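Local coordinates for protein glucose-6-phosphate dehydrogenase (Trypanosoma cruzi, PDB 5AQ1) that catalyses the oxidation of glucose 6-phosphate with NADP+ as hydride acceptor, the entry reaction of the pentose phosphate pathway, at residues Ile35-Ala40 / Pro51-Leu56; Gly42-Lys47 / Leu145-Leu150; Gly113-Asp118 / Pro152-Gly157. All blocks are in the same frame, centred on the assembly; numbering follows the deposited sequence.

From the N terminus, Ile35-Ala40 comes first, and contact 1 closes a short loop by bringing Pro51-Leu56 of helix 43-58 back over strand 33-38. Gly42-Lys47 lies within that loop, but its partner, Leu145-Leu150, comes much later, so contacts 1 and 2 cross. Gly113-Asp118 falls inside the long loop of contact 2 and pairs with Pro152-Gly157 just past its end; contacts 2 and 3 therefore cross too, whereas contacts 1 and 3 follow in series. Strands 33-38 and 143-148 are neighbours in the parallel sheet. Together the contacts tie that sheet to helices 43-58 and 155-165, and contacts 2 and 3 both touch NADPH.

Contact 1 of 3, residues Ile35-Ala40 / Pro51-Leu56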
# COMPACT_ATOMS: atom_id res chain seq x y z
N ILE B 35 31.81 30.98 26.33
CA ILE B 35 31.21 29.72 26.76
C ILE B 35 31.56 29.48 28.23
O ILE B 35 32.72 29.22 28.56
CB ILE B 35 31.71 28.54 25.90
CG1 ILE B 35 31.35 28.78 24.43
CG2 ILE B 35 31.12 27.22 26.39
CD1 ILE B 35 31.95 27.79 23.46
N VAL B 36 30.57 29.57 29.10
CA VAL B 36 30.78 29.40 30.54
C VAL B 36 30.37 28.00 30.98
O VAL B 36 29.20 27.63 30.90
CB VAL B 36 29.99 30.44 31.36
CG1 VAL B 36 30.37 30.36 32.83
CG2 VAL B 36 30.24 31.84 30.83
N VAL B 37 31.35 27.22 31.43
CA VAL B 37 31.11 25.87 31.94
C VAL B 37 30.98 25.94 33.46
O VAL B 37 31.98 25.99 34.18
CB VAL B 37 32.26 24.91 31.56
CG1 VAL B 37 31.94 23.49 32.01
CG2 VAL B 37 32.51 24.95 30.06
N LEU B 38 29.74 25.93 33.95
CA LEU B 38 29.48 25.92 35.38
C LEU B 38 29.58 24.48 35.91
O LEU B 38 28.98 23.56 35.35
CB LEU B 38 28.11 26.51 35.70
CG LEU B 38 28.00 28.02 35.48
CD1 LEU B 38 27.56 28.39 34.07
CD2 LEU B 38 27.05 28.63 36.51
N GLY B 39 30.32 24.30 37.00
CA GLY B 39 30.67 22.97 37.49
C GLY B 39 31.85 22.40 36.73
O GLY B 39 31.92 21.20 36.49
N ALA B 40 32.79 23.28 36.37
CA ALA B 40 33.94 22.92 35.55
C ALA B 40 34.90 21.95 36.24
O ALA B 40 35.69 21.27 35.58
CB ALA B 40 34.70 24.17 35.12
N PRO B 51 36.67 18.16 26.45
CA PRO B 51 37.14 17.40 25.29
C PRO B 51 36.37 17.67 24.00
O PRO B 51 36.97 17.75 22.93
CB PRO B 51 36.96 15.94 25.72
CG PRO B 51 37.09 15.98 27.20
CD PRO B 51 36.45 17.27 27.61
N ALA B 52 35.05 17.82 24.10
CA ALA B 52 34.22 18.16 22.95
C ALA B 52 34.59 19.54 22.41
O ALA B 52 34.73 19.73 21.20
CB ALA B 52 32.74 18.11 23.31
N LEU B 53 34.74 20.50 23.31
CA LEU B 53 35.16 21.86 22.95
C LEU B 53 36.53 21.86 22.27
O LEU B 53 36.75 22.62 21.33
CB LEU B 53 35.17 22.77 24.18
CG LEU B 53 33.81 23.11 24.80
CD1 LEU B 53 33.98 23.71 26.19
CD2 LEU B 53 33.03 24.06 23.91
N PHE B 54 37.44 21.01 22.75
CA PHE B 54 38.76 20.87 22.12
C PHE B 54 38.63 20.42 20.67
O PHE B 54 39.26 21.00 19.78
CB PHE B 54 39.63 19.87 22.90
CG PHE B 54 40.93 19.55 22.23
CD1 PHE B 54 41.89 20.53 22.01
CD2 PHE B 54 41.22 18.25 21.82
CE1 PHE B 54 43.09 20.23 21.40
CE2 PHE B 54 42.43 17.94 21.21
CZ PHE B 54 43.36 18.94 21.00
N GLN B 55 37.81 19.40 20.43
CA GLN B 55 37.58 18.90 19.07
C GLN B 55 36.96 19.97 18.17
O GLN B 55 37.33 20.09 17.01
CB GLN B 55 36.69 17.65 19.09
CG GLN B 55 37.32 16.43 19.75
CD GLN B 55 38.63 16.03 19.10
OE1 GLN B 55 38.80 16.16 17.89
NE2 GLN B 55 39.57 15.54 19.91
N LEU B 56 36.01 20.73 18.71
CA LEU B 56 35.38 21.81 17.96
C LEU B 56 36.38 22.90 17.60
O LEU B 56 36.33 23.45 16.50
CB LEU B 56 34.20 22.42 18.74
CG LEU B 56 32.95 21.56 18.89
CD1 LEU B 56 31.91 22.32 19.70
CD2 LEU B 56 32.38 21.14 17.54
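Leu53 meets Ile35 and Val37 from the helix side, splitting its two methyls between them. CD2 lies 3.9 Å from Ile35 CD1, and CD1 lies 4.3 Å from Val37 CG2; both pairs are purely apolar, and no hydrogen bond links the segments. Ile35 and Val37 are alternate residues of a strand, which explains why both point toward the helix, while the side chain of Val36 between them serves the other side of the sheet. Ile35 reaches furthest because its chain is extended, with CD1 anti to CA (chi2 172°), and it runs past Leu53 in the opposite direction, so that the two side chains overlap along their flanks. The shorter Val37 has only a branch methyl to offer and makes the lesser contact.

The close packing is thus confined to three buried side chains that account for all of the 103 Å² buried between the segments, with Leu53 contributing 54 Å². On either side of this spot the segments part. Leu56, one helical turn further on, brings its CD1 no nearer than 6.6 Å to Ile35 CD1 and packs instead on Met61, Leu62 and Ile446, as well as on Leu417 of the second subunit. Pro51, at the other end, is partly exposed and leans on Phe90. The separation of the backbones, 9.6 Å between the CA atoms of Ile35 and Leu53, fits a helix laid on a sheet.

Strand 33-38, helix 43-58 and strand 67-72 make up a right-handed beta-alpha-beta unit of the Rossmann-type domain. Within it Ile35 and Val37 bond through their backbones to strand 67-72, Val36 bonds to strand 143-148, and Val36 also packs on Leu124 and Ile128 of helix 118-134, which covers the far face of the sheet.

Contact 2 of 3, residues Gly42-Lys47 / Leu145-Leu150; sequences GDLAKK and LFYLAL. With NDP (NADPH dihydro-nicotinamide-adenine-dinucleotide phosphate), chain G.
Leu44, in the first turn of a helix with Gly42 at its N-cap position, faces Tyr147 and Ala149, alternate residues where strand 143-148 runs into the following loop, and no hydrogen bond joins the two backbones. One methyl, Leu44 CD2, does the touching: it lies 4.1 Å from Ala149 CB and 4.2 Å from Tyr147 CE1. With CG anti to the backbone N (chi1 -178°), the Leu44 side chain also brings CD1 to 3.8 Å from O7N of the nicotinamide carboxamide, while CD2 touches the nicotinamide ribose as well, 3.5 Å from its O4D. The Tyr147 hydroxyl is bonded to Glu180, and its ring packs further on Tyr442 and Ile446.

At the helix start the bare backbone grips the pyrophosphate. Asp43 N bonds to NADPH O2A at 3.1 Å and Leu44 N to O1N at 2.8 Å, both nearly straight (170° and 174°), and the helix dipole probably adds to the hold. Asp43 is steadied by a salt bridge from Lys47 NZ to the syn lone pair of OD1, and its OD2 accepts a weak bond from the carboxamide N7N. Across the cleft, Leu150 O accepts from the nicotinamide ribose O3D.

Glycine-rich turn, helix N terminus over the diphosphate and adjoining strand end are the marks of a Rossmann dinucleotide-binding site.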
# COMPACT_ATOMS: atom_id res chain seq x y z
N GLY B 42 33.92 19.30 37.65
CA GLY B 42 33.14 18.07 37.76
C GLY B 42 33.49 16.96 36.79
O GLY B 42 34.37 17.10 35.94
N ASP B 43 32.78 15.84 36.94
CA ASP B 43 33.03 14.64 36.16
C ASP B 43 32.68 14.84 34.69
O ASP B 43 33.49 14.52 33.81
CB ASP B 43 32.22 13.47 36.73
CG ASP B 43 32.68 12.13 36.20
OD1 ASP B 43 33.82 11.72 36.55
OD2 ASP B 43 31.92 11.49 35.44
N LEU B 44 31.49 15.37 34.43
CA LEU B 44 31.04 15.61 33.06
C LEU B 44 31.93 16.62 32.34
O LEU B 44 32.26 16.44 31.16
CB LEU B 44 29.59 16.10 33.05
CG LEU B 44 28.96 16.36 31.67
CD1 LEU B 44 28.78 15.06 30.90
CD2 LEU B 44 27.63 17.07 31.82
N ALA B 45 32.31 17.67 33.05
CA ALA B 45 33.12 18.74 32.48
C ALA B 45 34.41 18.22 31.86
O ALA B 45 34.68 18.48 30.68
CB ALA B 45 33.42 19.80 33.54
N LYS B 46 35.20 17.49 32.64
CA LYS B 46 36.51 17.02 32.17
C LYS B 46 36.42 15.85 31.19
O LYS B 46 37.27 15.74 30.30
CB LYS B 46 37.41 16.65 33.36
CG LYS B 46 37.01 15.40 34.12
CD LYS B 46 37.92 15.15 35.31
CE LYS B 46 37.16 14.53 36.47
NZ LYS B 46 38.07 14.09 37.57
N LYS B 47 35.42 15.00 31.35
CA LYS B 47 35.30 13.79 30.52
C LYS B 47 34.60 14.03 29.19
O LYS B 47 34.90 13.36 28.21
CB LYS B 47 34.60 12.68 31.29
CG LYS B 47 35.50 12.00 32.30
CD LYS B 47 34.76 10.96 33.13
CE LYS B 47 35.74 10.07 33.88
NZ LYS B 47 35.11 9.44 35.06
N LEU B 145 27.02 31.47 26.04
CA LEU B 145 26.50 30.11 26.21
C LEU B 145 26.85 29.61 27.61
O LEU B 145 28.02 29.46 27.94
CB LEU B 145 27.10 29.18 25.16
CG LEU B 145 26.62 27.72 25.17
CD1 LEU B 145 25.18 27.62 24.69
CD2 LEU B 145 27.51 26.86 24.30
N PHE B 146 25.83 29.36 28.42
CA PHE B 146 26.03 28.83 29.76
C PHE B 146 25.78 27.33 29.76
O PHE B 146 24.67 26.89 29.48
CB PHE B 146 25.08 29.52 30.75
CG PHE B 146 25.34 30.99 30.92
CD1 PHE B 146 26.41 31.43 31.68
CD2 PHE B 146 24.51 31.93 30.33
CE1 PHE B 146 26.66 32.78 31.84
CE2 PHE B 146 24.76 33.29 30.48
CZ PHE B 146 25.83 33.71 31.24
N TYR B 147 26.82 26.56 30.05
CA TYR B 147 26.70 25.11 30.18
C TYR B 147 26.58 24.75 31.66
O TYR B 147 27.53 24.95 32.43
CB TYR B 147 27.92 24.40 29.57
CG TYR B 147 27.65 22.95 29.19
CD1 TYR B 147 27.31 22.00 30.16
CD2 TYR B 147 27.72 22.53 27.86
CE1 TYR B 147 27.06 20.68 29.82
CE2 TYR B 147 27.48 21.21 27.51
CZ TYR B 147 27.14 20.29 28.50
OH TYR B 147 26.89 18.99 28.16
N LEU B 148 25.43 24.21 32.05
CA LEU B 148 25.19 23.85 33.45
C LEU B 148 25.53 22.39 33.70
O LEU B 148 24.66 21.53 33.65
CB LEU B 148 23.74 24.15 33.85
CG LEU B 148 23.46 25.60 34.27
CD1 LEU B 148 23.78 26.58 33.15
CD2 LEU B 148 22.02 25.75 34.70
N ALA B 149 26.81 22.12 33.96
CA ALA B 149 27.29 20.78 34.29
C ALA B 149 27.27 20.58 35.81
O ALA B 149 28.31 20.35 36.42
CB ALA B 149 28.69 20.57 33.74
N LEU B 150 26.08 20.67 36.39
CA LEU B 150 25.89 20.72 37.84
C LEU B 150 24.85 19.68 38.29
O LEU B 150 24.06 19.21 37.47
CB LEU B 150 25.38 22.11 38.23
CG LEU B 150 26.29 23.30 37.88
CD1 LEU B 150 25.50 24.59 37.92
CD2 LEU B 150 27.48 23.36 38.83
PA NDP G . 29.36 15.94 39.76
O1A NDP G . 28.83 15.13 40.93
O2A NDP G . 30.74 15.64 39.20
O5B NDP G . 29.24 17.48 40.18
C5B NDP G . 29.64 18.49 39.26
C4B NDP G . 30.28 19.66 40.00
O4B NDP G . 29.26 20.35 40.72
C3B NDP G . 31.34 19.26 41.03
O3B NDP G . 32.68 19.33 40.52
C2B NDP G . 31.15 20.26 42.14
O2B NDP G . 31.97 21.40 41.92
C1B NDP G . 29.69 20.67 42.04
N9A NDP G . 28.89 19.97 43.08
C8A NDP G . 28.86 18.64 43.34
N7A NDP G . 28.02 18.37 44.36
C5A NDP G . 27.50 19.53 44.78
C6A NDP G . 26.54 19.97 45.82
N6A NDP G . 25.97 19.06 46.64
N1A NDP G . 26.26 21.30 45.92
C2A NDP G . 26.83 22.21 45.11
N3A NDP G . 27.71 21.88 44.14
C4A NDP G . 28.07 20.59 43.93
O3 NDP G . 28.27 15.92 38.57
PN NDP G . 28.58 15.33 37.10
O1N NDP G . 29.68 16.13 36.43
O2N NDP G . 28.72 13.83 37.21
O5D NDP G . 27.20 15.66 36.34
C5D NDP G . 26.78 17.00 36.08
C4D NDP G . 25.36 16.98 35.53
O4D NDP G . 25.31 16.23 34.32
C3D NDP G . 24.40 16.31 36.50
O3D NDP G . 23.16 17.02 36.54
C2D NDP G . 24.21 14.91 35.94
O2D NDP G . 22.94 14.36 36.30
C1D NDP G . 24.40 15.13 34.44
N1N NDP G . 24.88 13.91 33.77
C2N NDP G . 26.17 13.56 33.82
C3N NDP G . 26.65 12.41 33.20
C7N NDP G . 28.10 12.04 33.27
O7N NDP G . 28.61 11.49 32.30
N7N NDP G . 28.82 12.31 34.36
C4N NDP G . 25.71 11.50 32.44
C5N NDP G . 24.34 11.99 32.46
C6N NDP G . 23.98 13.16 33.11
P2B NDP G . 32.43 22.40 43.10
O1X NDP G . 32.31 21.63 44.38
O2X NDP G . 33.85 22.71 42.70
O3X NDP G . 31.46 23.56 43.00

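Contact 3 of 3, residues Gly113-Asp118 / Pro152-Gly157. With NDP (NADPH dihydro-nicotinamide-adenine-dinucleotide phosphate), chain G.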
# COMPACT_ATOMS: atom_id res chain seq x y z
N GLY B 113 33.46 30.64 42.63
CA GLY B 113 32.24 31.29 43.09
C GLY B 113 31.17 30.29 43.50
O GLY B 113 31.25 29.11 43.15
N SER B 114 30.18 30.76 44.24
CA SER B 114 29.06 29.93 44.68
C SER B 114 27.96 29.84 43.61
O SER B 114 28.02 30.52 42.58
CB SER B 114 28.46 30.49 45.97
OG SER B 114 27.73 31.67 45.70
N TYR B 115 26.97 29.00 43.87
CA TYR B 115 25.86 28.76 42.94
C TYR B 115 24.55 29.43 43.38
O TYR B 115 23.51 29.24 42.74
CB TYR B 115 25.64 27.25 42.77
CG TYR B 115 26.84 26.49 42.26
CD1 TYR B 115 27.47 26.85 41.07
CD2 TYR B 115 27.35 25.40 42.97
CE1 TYR B 115 28.57 26.16 40.61
CE2 TYR B 115 28.45 24.70 42.51
CZ TYR B 115 29.06 25.08 41.33
OH TYR B 115 30.15 24.38 40.88
N ASP B 116 24.60 30.21 44.46
CA ASP B 116 23.40 30.85 45.02
C ASP B 116 23.51 32.36 45.26
O ASP B 116 22.53 33.08 45.11
CB ASP B 116 22.97 30.13 46.31
CG ASP B 116 24.08 30.08 47.36
OD1 ASP B 116 25.24 30.40 47.04
OD2 ASP B 116 23.78 29.72 48.52
N ARG B 117 24.70 32.85 45.64
CA ARG B 117 24.89 34.26 45.98
C ARG B 117 24.93 35.18 44.75
O ARG B 117 25.71 34.95 43.83
CB ARG B 117 26.19 34.45 46.78
CG ARG B 117 26.14 33.88 48.18
CD ARG B 117 27.51 33.91 48.82
NE ARG B 117 27.80 35.24 49.36
CZ ARG B 117 28.65 36.14 48.86
NH1 ARG B 117 29.37 35.90 47.76
NH2 ARG B 117 28.79 37.31 49.47
N ASP B 118 24.11 36.23 44.77
CA ASP B 118 24.03 37.19 43.67
C ASP B 118 25.33 37.95 43.44
O ASP B 118 25.61 38.39 42.33
CB ASP B 118 22.90 38.21 43.91
CG ASP B 118 21.51 37.62 43.68
OD1 ASP B 118 21.37 36.64 42.91
OD2 ASP B 118 20.55 38.16 44.26
N PRO B 152 21.31 18.32 40.08
CA PRO B 152 19.95 18.87 40.09
C PRO B 152 19.59 19.71 41.33
O PRO B 152 18.74 20.59 41.25
CB PRO B 152 19.05 17.63 40.02
CG PRO B 152 19.93 16.46 40.31
CD PRO B 152 21.31 16.86 39.91
N SER B 153 20.24 19.44 42.46
CA SER B 153 19.97 20.17 43.71
C SER B 153 20.19 21.69 43.59
O SER B 153 19.44 22.46 44.18
CB SER B 153 20.82 19.61 44.85
OG SER B 153 22.20 19.66 44.54
N VAL B 154 21.20 22.10 42.82
CA VAL B 154 21.52 23.53 42.69
C VAL B 154 20.95 24.19 41.43
O VAL B 154 21.11 25.39 41.23
CB VAL B 154 23.05 23.78 42.71
CG1 VAL B 154 23.69 23.09 43.90
CG2 VAL B 154 23.71 23.33 41.41
N PHE B 155 20.27 23.41 40.59
CA PHE B 155 19.85 23.86 39.26
C PHE B 155 19.06 25.17 39.24
O PHE B 155 19.43 26.11 38.54
CB PHE B 155 19.02 22.77 38.57
CG PHE B 155 18.50 23.17 37.22
CD1 PHE B 155 19.36 23.28 36.14
CD2 PHE B 155 17.15 23.45 37.03
CE1 PHE B 155 18.89 23.66 34.90
CE2 PHE B 155 16.67 23.83 35.79
CZ PHE B 155 17.54 23.93 34.72
N VAL B 156 17.97 25.23 39.99
CA VAL B 156 17.05 26.37 39.94
C VAL B 156 17.72 27.64 40.46
O VAL B 156 17.55 28.71 39.88
CB VAL B 156 15.74 26.09 40.72
CG1 VAL B 156 14.84 27.32 40.71
CG2 VAL B 156 15.00 24.90 40.13
N GLY B 157 18.48 27.51 41.55
CA GLY B 157 19.24 28.63 42.12
C GLY B 157 20.22 29.25 41.14
O GLY B 157 20.36 30.47 41.09
PA NDP G . 29.36 15.94 39.76
O1A NDP G . 28.83 15.13 40.93
O2A NDP G . 30.74 15.64 39.20
O5B NDP G . 29.24 17.48 40.18
C5B NDP G . 29.64 18.49 39.26
C4B NDP G . 30.28 19.66 40.00
O4B NDP G . 29.26 20.35 40.72
C3B NDP G . 31.34 19.26 41.03
O3B NDP G . 32.68 19.33 40.52
C2B NDP G . 31.15 20.26 42.14
O2B NDP G . 31.97 21.40 41.92
C1B NDP G . 29.69 20.67 42.04
N9A NDP G . 28.89 19.97 43.08
C8A NDP G . 28.86 18.64 43.34
N7A NDP G . 28.02 18.37 44.36
C5A NDP G . 27.50 19.53 44.78
C6A NDP G . 26.54 19.97 45.82
N6A NDP G . 25.97 19.06 46.64
N1A NDP G . 26.26 21.30 45.92
C2A NDP G . 26.83 22.21 45.11
N3A NDP G . 27.71 21.88 44.14
C4A NDP G . 28.07 20.59 43.93
O3 NDP G . 28.27 15.92 38.57
PN NDP G . 28.58 15.33 37.10
O1N NDP G . 29.68 16.13 36.43
O2N NDP G . 28.72 13.83 37.21
O5D NDP G . 27.20 15.66 36.34
C5D NDP G . 26.78 17.00 36.08
C4D NDP G . 25.36 16.98 35.53
O4D NDP G . 25.31 16.23 34.32
C3D NDP G . 24.40 16.31 36.50
O3D NDP G . 23.16 17.02 36.54
C2D NDP G . 24.21 14.91 35.94
O2D NDP G . 22.94 14.36 36.30
C1D NDP G . 24.40 15.13 34.44
N1N NDP G . 24.88 13.91 33.77
C2N NDP G . 26.17 13.56 33.82
C3N NDP G . 26.65 12.41 33.20
C7N NDP G . 28.10 12.04 33.27
O7N NDP G . 28.61 11.49 32.30
N7N NDP G . 28.82 12.31 34.36
C4N NDP G . 25.71 11.50 32.44
C5N NDP G . 24.34 11.99 32.46
C6N NDP G . 23.98 13.16 33.11
P2B NDP G . 32.43 22.40 43.10
O1X NDP G . 32.31 21.63 44.38
O2X NDP G . 33.85 22.71 42.70
O3X NDP G . 31.46 23.56 43.00
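Tyr115 and Val154 build a wall of the pocket for the adenosine end of NADPH, where the loop after strand 108-112 of the Rossmann-type domain comes up against the beginning of helix 155-165. Between the segments the contact is apolar and modest: Tyr115 CB lies 4.3 Å from Val154 CB, and Tyr115 O sits 3.7 Å from Gly157 C. No hydrogen bond crosses between them, and 133 Å² is buried in all.

Both residues spend their outer atoms on the cofactor. Val154 sets CG1 anti to its carbonyl carbon (chi1 -50°), which carries that methyl to 3.5 Å from adenine C2A. Tyr115 runs past the adenine, its CE2 3.3 Å from N3A, and ends at the 2'-phosphate. Its hydroxyl donates to O3X, an oxygen that lies close to the plane of the ring, at its edge, with 2.6 Å between OH and O3X. Leu150 packs against the same ring, as do Tyr71 and Arg73.

The loop that carries Tyr115 is pinned by its own bonds. Ser114 OG accepts from Arg117 N at 3.3 Å (155°), an ST motif placed just before helix 118-134, for which Arg117 is the N-cap. Ser114 OG bonds to Asp120 as well, and Ser114 O to Tyr71 OH.

The chemistry divides the work: Val154 offers the adenine a nonpolar surface, whereas Tyr115 supplies a neutral donor to a charged phosphate. Because only NADP(H), and not NAD(H), carries that 2'-phosphate, the tyrosine bond is consistent with a part in recognising the phosphorylated cofactor, alongside Arg73 and Ser74, which also hydrogen-bond to NADPH.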